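Local coordinates for protein 2-hydroxychromene-2-carboxylate isomerase (Pseudomonas putida, PDB 2IMF) that catalyses the reversible, glutathione-dependent isomerization of 2-hydroxychromene-2-carboxylate to trans-o-hydroxybenzylidenepyruvate in the breakdown of naphthalene, at residues A103-V108 with A127-K132; F110-G115 with E123-L128; P169-G174 with D182-L187; E176-N181 with E188-R193. All blocks are in the same frame, centred on the assembly; numbering follows the deposited sequence.

Contact 1: residues A103-V108 with A127-K132; sequences AAYVNV and ALVSEK
Val129 divides its two methyls between Tyr105 and Val108, and this fork is the close-packed part of the contact. CG1 lies obliquely against one side of the tyrosine ring, 3.8 Å from Tyr105 CE1 and about as far from CD1. CG2 of Val129 sits 4.0 Å from Val108 CG1, where the two valines run antiparallel past one another. Tyr105 has its CG anti to the backbone N (chi1 -180°), which carries the ring across to the other helix and sets it at about a right angle to Val129. The phenol then runs on to the backbone O of Met89, its hydrogen-bond partner. Trp135 and Phe140 add more aromatic cover on this buried side.

The other side faces solvent. There the CG methylene of Lys132 crosses Val108, with Lys132 CG 3.6 Å from Val108 CG2. The lysine chain bends at chi2 and chi4, and Lys132 as a whole is exposed.

Segments 103-108 and 127-132 belong to helices 99-115 and 125-133 of the helical region inserted in the thioredoxin fold. Their axes approach to 10.6 Å at an angle of 134°, nearer antiparallel than parallel. No hydrogen bond or salt bridge joins the segments. The pairing therefore rests on apolar packing, with the lysine giving a methylene rather than its charge.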
# COMPACT_ATOMS: atom_id res chain seq x y z
N ALA A 103 -8.43 -24.76 1.13
CA ALA A 103 -9.04 -23.57 1.60
C ALA A 103 -9.39 -23.67 3.05
O ALA A 103 -9.30 -22.70 3.81
CB ALA A 103 -10.31 -23.29 0.78
N ALA A 104 -9.87 -24.84 3.49
CA ALA A 104 -10.25 -25.00 4.87
C ALA A 104 -9.03 -24.84 5.79
O ALA A 104 -9.13 -24.17 6.81
CB ALA A 104 -10.92 -26.34 5.12
N TYR A 105 -7.93 -25.46 5.40
CA TYR A 105 -6.67 -25.30 6.20
C TYR A 105 -6.29 -23.82 6.26
O TYR A 105 -6.06 -23.27 7.34
CB TYR A 105 -5.54 -26.09 5.62
CG TYR A 105 -4.22 -25.99 6.37
CD1 TYR A 105 -3.99 -26.73 7.50
CD2 TYR A 105 -3.32 -25.04 5.98
CE1 TYR A 105 -2.77 -26.64 8.16
CE2 TYR A 105 -2.12 -24.91 6.60
CZ TYR A 105 -1.85 -25.72 7.74
OH TYR A 105 -0.65 -25.65 8.37
N VAL A 106 -6.23 -23.14 5.13
CA VAL A 106 -5.80 -21.76 5.11
C VAL A 106 -6.76 -20.94 5.98
O VAL A 106 -6.30 -20.07 6.76
CB VAL A 106 -5.69 -21.28 3.66
CG1 VAL A 106 -5.45 -19.78 3.64
CG2 VAL A 106 -4.57 -22.04 2.96
N ASN A 107 -8.09 -21.15 5.86
CA ASN A 107 -9.01 -20.41 6.67
C ASN A 107 -8.86 -20.66 8.16
O ASN A 107 -8.86 -19.73 8.96
CB ASN A 107 -10.47 -20.74 6.20
CG ASN A 107 -10.81 -20.19 4.82
OD1 ASN A 107 -10.16 -19.27 4.31
ND2 ASN A 107 -11.83 -20.78 4.18
N VAL A 108 -8.76 -21.92 8.53
CA VAL A 108 -8.68 -22.21 9.96
C VAL A 108 -7.38 -21.65 10.57
O VAL A 108 -7.41 -21.06 11.65
CB VAL A 108 -8.69 -23.77 10.13
CG1 VAL A 108 -8.21 -24.19 11.50
CG2 VAL A 108 -10.12 -24.34 9.83
N ALA A 127 -2.10 -29.88 16.45
CA ALA A 127 -3.17 -30.77 16.92
C ALA A 127 -4.53 -30.10 16.89
O ALA A 127 -5.56 -30.71 16.59
CB ALA A 127 -2.86 -31.30 18.33
N LEU A 128 -4.58 -28.82 17.28
CA LEU A 128 -5.84 -28.10 17.28
C LEU A 128 -6.37 -28.04 15.88
O LEU A 128 -7.60 -28.23 15.61
CB LEU A 128 -5.66 -26.69 17.84
CG LEU A 128 -5.38 -26.60 19.36
CD1 LEU A 128 -4.79 -25.28 19.75
CD2 LEU A 128 -6.68 -26.79 20.10
N VAL A 129 -5.49 -27.71 14.93
CA VAL A 129 -5.92 -27.61 13.49
C VAL A 129 -6.34 -28.98 12.96
O VAL A 129 -7.43 -29.08 12.28
CB VAL A 129 -4.82 -26.94 12.65
CG1 VAL A 129 -5.07 -27.10 11.13
CG2 VAL A 129 -4.72 -25.51 13.05
N SER A 130 -5.58 -30.02 13.31
CA SER A 130 -5.96 -31.39 12.90
C SER A 130 -7.35 -31.74 13.37
O SER A 130 -8.16 -32.32 12.61
CB SER A 130 -4.96 -32.41 13.44
OG SER A 130 -3.69 -32.24 12.83
N GLU A 131 -7.69 -31.42 14.61
CA GLU A 131 -8.97 -31.77 15.19
C GLU A 131 -10.04 -31.08 14.37
O GLU A 131 -11.04 -31.71 14.03
CB GLU A 131 -9.04 -31.23 16.63
CG GLU A 131 -10.48 -30.79 17.08
CD GLU A 131 -11.25 -31.80 17.89
OE1 GLU A 131 -10.70 -32.32 18.90
OE2 GLU A 131 -12.43 -32.04 17.54
N LYS A 132 -9.85 -29.82 14.03
CA LYS A 132 -10.82 -29.08 13.23
C LYS A 132 -11.05 -29.64 11.84
O LYS A 132 -12.20 -29.61 11.33
CB LYS A 132 -10.34 -27.60 13.14
CG LYS A 132 -11.19 -26.69 12.36
CD LYS A 132 -12.57 -26.48 13.01
CE LYS A 132 -13.45 -25.67 12.05
NZ LYS A 132 -13.78 -26.52 10.84

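Contact 2: residues F110-G115 with E123-L128; sequences FNAVWG and ESLPAL
Ala112 and Leu125 bring the two backbones nearest each other, with 8.8 Å between their CA atoms. Leu125 bridges most of this gap. The leucine points at helix 99-115 and spreads its two methyls over neighbouring residues there. CD1 meets the CB of Ala112 at 4.2 Å. CD2 lies 4.4 Å from Val113 CG2, a looser touch. With CG anti to the backbone N (chi1 -177°), the leucine is carried away from its own helix and straddles the two residues. Ala112 points back at it, and its small CB takes up little of the distance. All three residues are buried, and no hydrogen bond crosses between the segments.

Helix 99-115 ends here in a wider pi-type turn. Trp114 N bonds Phe110 O at 2.9 Å, and Gly115 N bonds the same oxygen weakly. Ala112 is also tied by a backbone bond to Ile118, in the loop that leads to segment 123-128.

The contact joins the end of helix 99-115 to the start of helix 125-133. Leu125 also rests on Met89 of helix 87-92, and Val113 packs on Pro81 and Pro120. The side chain of Val113 is about 7 Å from that of the substrate-binding Tyr84, which is consistent with a place in the second shell behind the substrate pocket. On another side Phe110 and Trp114 pack on helix 12-28, while Pro126 leans on helix 137-145.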
# COMPACT_ATOMS: atom_id res chain seq x y z
N PHE A 110 -5.48 -19.08 9.38
CA PHE A 110 -5.50 -17.63 9.45
C PHE A 110 -6.41 -17.17 10.53
O PHE A 110 -6.11 -16.18 11.22
CB PHE A 110 -5.88 -17.03 8.06
CG PHE A 110 -4.70 -16.60 7.25
CD1 PHE A 110 -3.84 -15.69 7.78
CD2 PHE A 110 -4.52 -16.97 5.95
CE1 PHE A 110 -2.78 -15.19 7.03
CE2 PHE A 110 -3.46 -16.52 5.20
CZ PHE A 110 -2.56 -15.67 5.76
N ASN A 111 -7.57 -17.83 10.71
CA ASN A 111 -8.50 -17.36 11.74
C ASN A 111 -7.89 -17.56 13.13
O ASN A 111 -8.09 -16.72 14.01
CB ASN A 111 -9.86 -18.12 11.64
CG ASN A 111 -10.74 -17.66 10.48
OD1 ASN A 111 -10.66 -16.52 10.03
ND2 ASN A 111 -11.55 -18.58 9.97
N ALA A 112 -7.18 -18.67 13.31
CA ALA A 112 -6.51 -18.90 14.61
C ALA A 112 -5.44 -17.86 14.88
O ALA A 112 -5.42 -17.21 15.96
CB ALA A 112 -5.86 -20.27 14.61
N VAL A 113 -4.52 -17.63 13.93
CA VAL A 113 -3.36 -16.76 14.17
C VAL A 113 -3.75 -15.29 14.17
O VAL A 113 -3.45 -14.58 15.12
CB VAL A 113 -2.25 -17.04 13.08
CG1 VAL A 113 -1.07 -16.04 13.24
CG2 VAL A 113 -1.73 -18.48 13.18
N TRP A 114 -4.55 -14.83 13.20
CA TRP A 114 -4.81 -13.42 13.09
C TRP A 114 -6.22 -13.07 13.52
O TRP A 114 -6.47 -11.90 13.81
CB TRP A 114 -4.48 -12.92 11.65
CG TRP A 114 -3.12 -12.77 11.42
CD1 TRP A 114 -2.28 -13.62 10.76
CD2 TRP A 114 -2.30 -11.72 11.94
NE1 TRP A 114 -0.97 -13.17 10.83
CE2 TRP A 114 -0.98 -11.98 11.57
CE3 TRP A 114 -2.57 -10.57 12.72
CZ2 TRP A 114 0.07 -11.11 11.87
CZ3 TRP A 114 -1.58 -9.71 13.00
CH2 TRP A 114 -0.24 -9.99 12.60
N GLY A 115 -7.14 -14.01 13.53
CA GLY A 115 -8.48 -13.74 14.07
C GLY A 115 -8.48 -13.80 15.58
O GLY A 115 -9.16 -12.99 16.25
N GLU A 123 2.93 -24.99 20.24
CA GLU A 123 3.28 -26.37 20.02
C GLU A 123 2.04 -27.24 19.78
O GLU A 123 2.09 -28.21 19.00
CB GLU A 123 4.05 -26.89 21.24
CG GLU A 123 5.54 -26.54 21.14
CD GLU A 123 6.35 -27.65 20.44
OE1 GLU A 123 6.68 -28.66 21.10
OE2 GLU A 123 6.62 -27.53 19.22
N SER A 124 0.92 -26.84 20.37
CA SER A 124 -0.32 -27.58 20.20
C SER A 124 -1.12 -27.15 18.99
O SER A 124 -2.23 -27.69 18.74
CB SER A 124 -1.21 -27.47 21.44
OG SER A 124 -1.29 -26.11 21.81
N LEU A 125 -0.69 -26.11 18.27
CA LEU A 125 -1.55 -25.67 17.14
C LEU A 125 -1.72 -26.73 16.02
O LEU A 125 -2.88 -26.86 15.58
CB LEU A 125 -1.06 -24.31 16.59
CG LEU A 125 -1.87 -23.68 15.48
CD1 LEU A 125 -3.32 -23.33 15.94
CD2 LEU A 125 -1.13 -22.37 15.09
N PRO A 126 -0.68 -27.51 15.67
CA PRO A 126 -0.96 -28.56 14.69
C PRO A 126 -2.07 -29.49 15.19
O PRO A 126 -2.94 -29.88 14.37
CB PRO A 126 0.40 -29.24 14.57
CG PRO A 126 1.35 -28.13 14.78
CD PRO A 126 0.76 -27.38 15.96
N ALA A 127 -2.10 -29.88 16.45
CA ALA A 127 -3.17 -30.77 16.92
C ALA A 127 -4.53 -30.10 16.89
O ALA A 127 -5.56 -30.71 16.59
CB ALA A 127 -2.86 -31.30 18.33
N LEU A 128 -4.58 -28.82 17.28
CA LEU A 128 -5.84 -28.10 17.28
C LEU A 128 -6.37 -28.04 15.88
O LEU A 128 -7.60 -28.23 15.61
CB LEU A 128 -5.66 -26.69 17.84
CG LEU A 128 -5.38 -26.60 19.36
CD1 LEU A 128 -4.79 -25.28 19.75
CD2 LEU A 128 -6.68 -26.79 20.10

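Contact 3: residues P169-G174 with D182-L187; sequences PTMFLG and DRLFML. With GSH (glutathione), chain E.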
# COMPACT_ATOMS: atom_id res chain seq x y z
N PRO A 169 0.15 -10.21 0.58
CA PRO A 169 -0.51 -11.19 -0.33
C PRO A 169 -0.28 -10.76 -1.77
O PRO A 169 -0.36 -9.58 -2.10
CB PRO A 169 -2.01 -11.08 0.03
CG PRO A 169 -2.14 -9.60 0.54
CD PRO A 169 -0.80 -9.26 1.20
N THR A 170 -0.08 -11.77 -2.64
CA THR A 170 0.12 -11.50 -4.08
C THR A 170 -0.91 -12.38 -4.80
O THR A 170 -1.10 -13.54 -4.44
CB THR A 170 1.57 -11.69 -4.54
OG1 THR A 170 2.34 -10.68 -3.88
CG2 THR A 170 1.66 -11.42 -6.03
N MET A 171 -1.54 -11.79 -5.82
CA MET A 171 -2.63 -12.48 -6.57
C MET A 171 -2.29 -12.37 -8.04
O MET A 171 -1.90 -11.27 -8.49
CB MET A 171 -4.04 -11.91 -6.33
CG MET A 171 -4.56 -12.21 -4.95
SD MET A 171 -3.88 -11.33 -3.52
CE MET A 171 -3.96 -9.60 -4.00
N PHE A 172 -2.53 -13.44 -8.83
CA PHE A 172 -2.37 -13.34 -10.31
C PHE A 172 -3.69 -13.78 -10.89
O PHE A 172 -4.28 -14.78 -10.47
CB PHE A 172 -1.31 -14.29 -10.87
CG PHE A 172 0.13 -13.94 -10.58
CD1 PHE A 172 0.67 -14.21 -9.33
CD2 PHE A 172 0.91 -13.36 -11.55
CE1 PHE A 172 2.01 -13.93 -9.08
CE2 PHE A 172 2.25 -13.08 -11.31
CZ PHE A 172 2.78 -13.37 -10.10
N LEU A 173 -4.01 -13.10 -11.99
CA LEU A 173 -5.06 -13.53 -12.95
C LEU A 173 -4.41 -13.39 -14.30
O LEU A 173 -4.04 -12.28 -14.75
CB LEU A 173 -6.27 -12.68 -12.82
CG LEU A 173 -7.35 -13.07 -13.82
CD1 LEU A 173 -7.83 -14.49 -13.56
CD2 LEU A 173 -8.45 -12.11 -13.53
N GLY A 174 -4.20 -14.50 -15.01
CA GLY A 174 -3.60 -14.37 -16.32
C GLY A 174 -2.20 -13.86 -16.13
O GLY A 174 -1.44 -14.40 -15.30
N ASP A 182 -5.35 -4.37 -0.49
CA ASP A 182 -5.89 -3.12 -1.03
C ASP A 182 -5.76 -3.02 -2.55
O ASP A 182 -6.00 -1.94 -3.09
CB ASP A 182 -5.22 -1.93 -0.38
CG ASP A 182 -3.72 -1.93 -0.54
OD1 ASP A 182 -3.18 -2.83 -1.25
OD2 ASP A 182 -3.05 -1.02 -0.01
N ARG A 183 -5.45 -4.12 -3.22
CA ARG A 183 -5.56 -4.15 -4.70
C ARG A 183 -6.56 -5.22 -5.14
O ARG A 183 -6.70 -5.48 -6.34
CB ARG A 183 -4.18 -4.40 -5.29
CG ARG A 183 -3.27 -3.20 -5.11
CD ARG A 183 -3.74 -1.91 -5.75
NE ARG A 183 -2.73 -0.82 -5.63
CZ ARG A 183 -2.58 -0.12 -4.49
NH1 ARG A 183 -3.45 -0.27 -3.50
NH2 ARG A 183 -1.62 0.79 -4.48
N LEU A 184 -7.24 -5.86 -4.20
CA LEU A 184 -8.23 -6.87 -4.58
C LEU A 184 -9.32 -6.21 -5.38
O LEU A 184 -9.89 -6.88 -6.24
CB LEU A 184 -8.72 -7.65 -3.33
CG LEU A 184 -7.74 -8.71 -2.86
CD1 LEU A 184 -8.25 -9.25 -1.54
CD2 LEU A 184 -7.63 -9.84 -3.84
N PHE A 185 -9.56 -4.92 -5.23
CA PHE A 185 -10.65 -4.30 -6.03
C PHE A 185 -10.25 -4.34 -7.49
O PHE A 185 -11.14 -4.47 -8.40
CB PHE A 185 -10.99 -2.88 -5.58
CG PHE A 185 -10.00 -1.83 -6.03
CD1 PHE A 185 -8.87 -1.52 -5.26
CD2 PHE A 185 -10.24 -1.12 -7.19
CE1 PHE A 185 -7.98 -0.51 -5.71
CE2 PHE A 185 -9.39 -0.14 -7.64
CZ PHE A 185 -8.23 0.18 -6.90
N MET A 186 -8.95 -4.31 -7.78
CA MET A 186 -8.58 -4.35 -9.20
C MET A 186 -8.68 -5.74 -9.74
O MET A 186 -9.05 -5.95 -10.94
CB MET A 186 -7.13 -3.87 -9.38
CG MET A 186 -6.94 -2.40 -9.05
SD MET A 186 -5.17 -2.01 -9.27
CE MET A 186 -5.11 -0.27 -8.95
N LEU A 187 -8.35 -6.75 -8.94
CA LEU A 187 -8.53 -8.13 -9.36
C LEU A 187 -10.04 -8.35 -9.59
O LEU A 187 -10.40 -9.00 -10.60
CB LEU A 187 -8.09 -9.03 -8.22
CG LEU A 187 -8.40 -10.54 -8.42
CD1 LEU A 187 -7.78 -11.23 -9.64
CD2 LEU A 187 -8.05 -11.33 -7.26
N1 GSH E . -0.80 -1.99 1.16
CA1 GSH E . -0.78 -3.38 1.46
C1 GSH E . -2.10 -4.04 1.64
O11 GSH E . -2.18 -5.27 1.63
O12 GSH E . -2.94 -3.19 2.01
CB1 GSH E . 0.49 -3.84 2.17
CG1 GSH E . 0.90 -5.30 2.03
CD1 GSH E . 2.16 -5.57 2.80
OE1 GSH E . 2.75 -4.58 3.45
N2 GSH E . 2.66 -6.79 2.84
CA2 GSH E . 3.96 -7.12 3.41
C2 GSH E . 5.01 -7.32 2.40
O2 GSH E . 4.72 -8.07 1.31
CB2 GSH E . 3.80 -8.43 4.24
SG2 GSH E . 2.84 -8.18 5.77
N3 GSH E . 6.18 -6.75 2.53
CA3 GSH E . 7.11 -6.79 1.40
C3 GSH E . 7.38 -5.37 0.95
O31 GSH E . 8.13 -5.21 -0.02
O32 GSH E . 6.89 -4.39 1.60
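Met171 leaves strand 170-173 pointing at helix 184-198 and touches it along its length. CB lies 4.2 Å from Leu187 CD2. The chain then bends at chi2 (72°) and turns towards Leu184. CG and SD are each 4.0 Å from Leu184 CD2, and the CE methyl closes on the same atom at 3.7 Å. The two side chains cross at about a right angle. Further along the strand, Leu173 CB meets Leu187 CD1 at 3.8 Å. Val3 and Phe5 of strand 2-7 also pack on Met171.

The start of segment 182-187 is polar. Asp182 OD2 accepts a hydrogen bond of 2.7 Å from glutathione N1, and it also forms a salt bridge with Arg183 of the second subunit. Arg183 NH1 bonds Asp182 O at 3.1 Å from above the carbonyl plane. An alanine in place of Asp182 would probably leave glutathione N1 without its acceptor and take one carboxylate partner from Arg183 of the second subunit.

Apolar packing thus fixes the helix on the sheet of the thioredoxin fold, while Asp182, just before the helix, bonds glutathione N1 and pairs with Arg183 of the second subunit, probably helping to tie the ligand to the dimer interface.

Contact 4: residues E176-N181 with E188-R193; sequences EMWWGN and ESAMGR. With GSH (glutathione), chain E.
Trp178 and Ala190 pack strand 176-179 on helix 184-198, the beta-beta-alpha end of the thioredoxin fold. The apolar contact is small. Ala190 CB comes obliquely to the indole, 3.9 Å from Trp178 CH2. Met186 and Leu187 of the same helix extend the packing on this ring.

Hydrogen bonds hold glutathione at the other end of segment 176-181. Trp179 NE1 gives its hydrogen to glutathione O2 at 3.0 Å, with the oxygen at the ring edge and near its plane. The bond is not straight (143°), and the same N-H is weakly shared with Val168 O. CG of Trp179 is anti to the backbone N (chi1 168°), which swings the indole out along the tripeptide and brings NE1 to O2. Glutathione CB1 lies above the outer part of one face. Asn181 N bonds glutathione O11 at 2.8 Å. An alanine replacing Trp179 would probably leave O2 without this donor and open a gap beside the tripeptide.

Charged groups meet through water. Glu176 OE1 and Arg193 NH2 stand 4.9 Å apart. One water donates to Glu176 OE1 at 2.8 Å and accepts from Arg193 NH2 at 3.2 Å, lying in the plane of the guanidinium at its edge.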
# COMPACT_ATOMS: atom_id res chain seq x y z
N GLU A 176 -1.55 -10.76 -15.10
CA GLU A 176 -1.60 -9.55 -14.20
C GLU A 176 -1.41 -10.06 -12.81
O GLU A 176 -2.00 -11.05 -12.34
CB GLU A 176 -2.95 -8.87 -14.25
CG GLU A 176 -3.05 -8.04 -15.55
CD GLU A 176 -4.36 -7.33 -15.65
OE1 GLU A 176 -5.42 -7.92 -15.68
OE2 GLU A 176 -4.30 -6.07 -15.71
N MET A 177 -0.58 -9.28 -12.15
CA MET A 177 -0.14 -9.50 -10.72
C MET A 177 -0.54 -8.28 -9.93
O MET A 177 -0.30 -7.13 -10.37
CB MET A 177 1.38 -9.63 -10.59
CG MET A 177 1.80 -10.20 -9.19
SD MET A 177 3.50 -10.38 -8.89
CE MET A 177 3.84 -8.72 -8.40
N TRP A 178 -1.22 -8.49 -8.79
CA TRP A 178 -1.49 -7.42 -7.80
C TRP A 178 -0.92 -7.83 -6.47
O TRP A 178 -1.06 -8.97 -6.05
CB TRP A 178 -2.98 -7.16 -7.68
CG TRP A 178 -3.73 -6.74 -8.96
CD1 TRP A 178 -3.81 -5.51 -9.45
CD2 TRP A 178 -4.30 -7.63 -9.93
NE1 TRP A 178 -4.52 -5.52 -10.68
CE2 TRP A 178 -4.82 -6.83 -10.96
CE3 TRP A 178 -4.45 -9.01 -9.99
CZ2 TRP A 178 -5.48 -7.35 -12.08
CZ3 TRP A 178 -5.15 -9.54 -11.12
CH2 TRP A 178 -5.66 -8.70 -12.11
N TRP A 179 -0.39 -6.83 -5.79
CA TRP A 179 0.13 -7.05 -4.45
C TRP A 179 -0.65 -6.21 -3.47
O TRP A 179 -0.78 -5.00 -3.67
CB TRP A 179 1.58 -6.64 -4.39
CG TRP A 179 2.16 -6.57 -2.99
CD1 TRP A 179 2.31 -7.57 -2.09
CD2 TRP A 179 2.74 -5.40 -2.41
NE1 TRP A 179 2.95 -7.08 -0.95
CE2 TRP A 179 3.26 -5.76 -1.15
CE3 TRP A 179 2.98 -4.10 -2.88
CZ2 TRP A 179 3.94 -4.85 -0.32
CZ3 TRP A 179 3.65 -3.17 -2.04
CH2 TRP A 179 4.12 -3.57 -0.79
N GLY A 180 -1.21 -6.87 -2.46
CA GLY A 180 -1.92 -6.20 -1.40
C GLY A 180 -3.40 -6.54 -1.31
O GLY A 180 -4.08 -6.68 -2.35
N ASN A 181 -3.91 -6.62 -0.07
CA ASN A 181 -5.36 -6.70 0.11
C ASN A 181 -6.02 -5.50 -0.51
O ASN A 181 -7.14 -5.64 -1.05
CB ASN A 181 -5.67 -6.82 1.62
CG ASN A 181 -7.08 -6.56 1.88
OD1 ASN A 181 -7.90 -7.46 1.59
ND2 ASN A 181 -7.41 -5.41 2.43
N GLU A 188 -10.90 -7.80 -8.76
CA GLU A 188 -12.31 -8.05 -8.87
C GLU A 188 -12.75 -7.39 -10.17
O GLU A 188 -13.54 -7.98 -10.94
CB GLU A 188 -13.02 -7.53 -7.66
CG GLU A 188 -12.81 -8.51 -6.47
CD GLU A 188 -13.03 -7.84 -5.13
OE1 GLU A 188 -13.50 -6.67 -5.05
OE2 GLU A 188 -12.75 -8.50 -4.09
N SER A 189 -12.26 -6.21 -10.49
CA SER A 189 -12.68 -5.58 -11.74
C SER A 189 -12.21 -6.39 -12.96
O SER A 189 -13.00 -6.55 -13.98
CB SER A 189 -12.10 -4.17 -11.83
OG SER A 189 -12.78 -3.32 -10.97
N ALA A 190 -11.03 -6.94 -12.96
CA ALA A 190 -10.55 -7.76 -14.05
C ALA A 190 -11.42 -9.01 -14.17
O ALA A 190 -11.68 -9.46 -15.30
CB ALA A 190 -9.09 -8.17 -13.83
N MET A 191 -11.82 -9.60 -13.06
CA MET A 191 -12.65 -10.80 -13.12
C MET A 191 -13.96 -10.45 -13.76
O MET A 191 -14.43 -11.23 -14.59
CB MET A 191 -12.70 -11.50 -11.82
CG MET A 191 -11.32 -11.95 -11.34
SD MET A 191 -11.54 -13.00 -9.89
CE MET A 191 -11.79 -11.78 -8.66
N GLY A 192 -14.56 -9.32 -13.37
CA GLY A 192 -15.84 -8.88 -13.94
C GLY A 192 -15.68 -8.67 -15.42
O GLY A 192 -16.58 -9.09 -16.17
N ARG A 193 -14.63 -8.03 -15.88
CA ARG A 193 -14.46 -7.83 -17.32
C ARG A 193 -14.45 -9.16 -18.03
O ARG A 193 -15.03 -9.28 -19.12
CB ARG A 193 -13.18 -7.02 -17.62
CG ARG A 193 -13.32 -5.51 -17.30
CD ARG A 193 -12.19 -4.60 -17.83
NE ARG A 193 -10.88 -4.96 -17.21
CZ ARG A 193 -10.47 -4.50 -16.04
NH1 ARG A 193 -11.24 -3.63 -15.40
NH2 ARG A 193 -9.27 -4.87 -15.55
N1 GSH E . -0.80 -1.99 1.16
CA1 GSH E . -0.78 -3.38 1.46
C1 GSH E . -2.10 -4.04 1.64
O11 GSH E . -2.18 -5.27 1.63
O12 GSH E . -2.94 -3.19 2.01
CB1 GSH E . 0.49 -3.84 2.17
CG1 GSH E . 0.90 -5.30 2.03
CD1 GSH E . 2.16 -5.57 2.80
OE1 GSH E . 2.75 -4.58 3.45
N2 GSH E . 2.66 -6.79 2.84
CA2 GSH E . 3.96 -7.12 3.41
C2 GSH E . 5.01 -7.32 2.40
O2 GSH E . 4.72 -8.07 1.31
CB2 GSH E . 3.80 -8.43 4.24
SG2 GSH E . 2.84 -8.18 5.77
N3 GSH E . 6.18 -6.75 2.53
CA3 GSH E . 7.11 -6.79 1.40
C3 GSH E . 7.38 -5.37 0.95
O31 GSH E . 8.13 -5.21 -0.02
O32 GSH E . 6.89 -4.39 1.60
O HOH W 1 -7.47 -6.93 -17.28

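Along the chain, strands 2-7 and 31-36 come first and the helical region follows. Contact 2 closes the short loop between helices 99-115 and 125-133. Contacts 1 and 2 start on successive turns of helix 99-115 and end on the same part of helix 125-133, where their segments overlap at Ala127 and Leu128. Then the chain returns to the sheet. Contacts 3 and 4 cross there: strands 170-173 and 176-179 are followed by helix 184-198, which packs on each in turn. Backbone bonds between the two strands link these contacts, and both reach glutathione and the second subunit. The helical pair and the sheet pair lie on opposite sides of the chain's centre, with centres 25 to 29 Å apart.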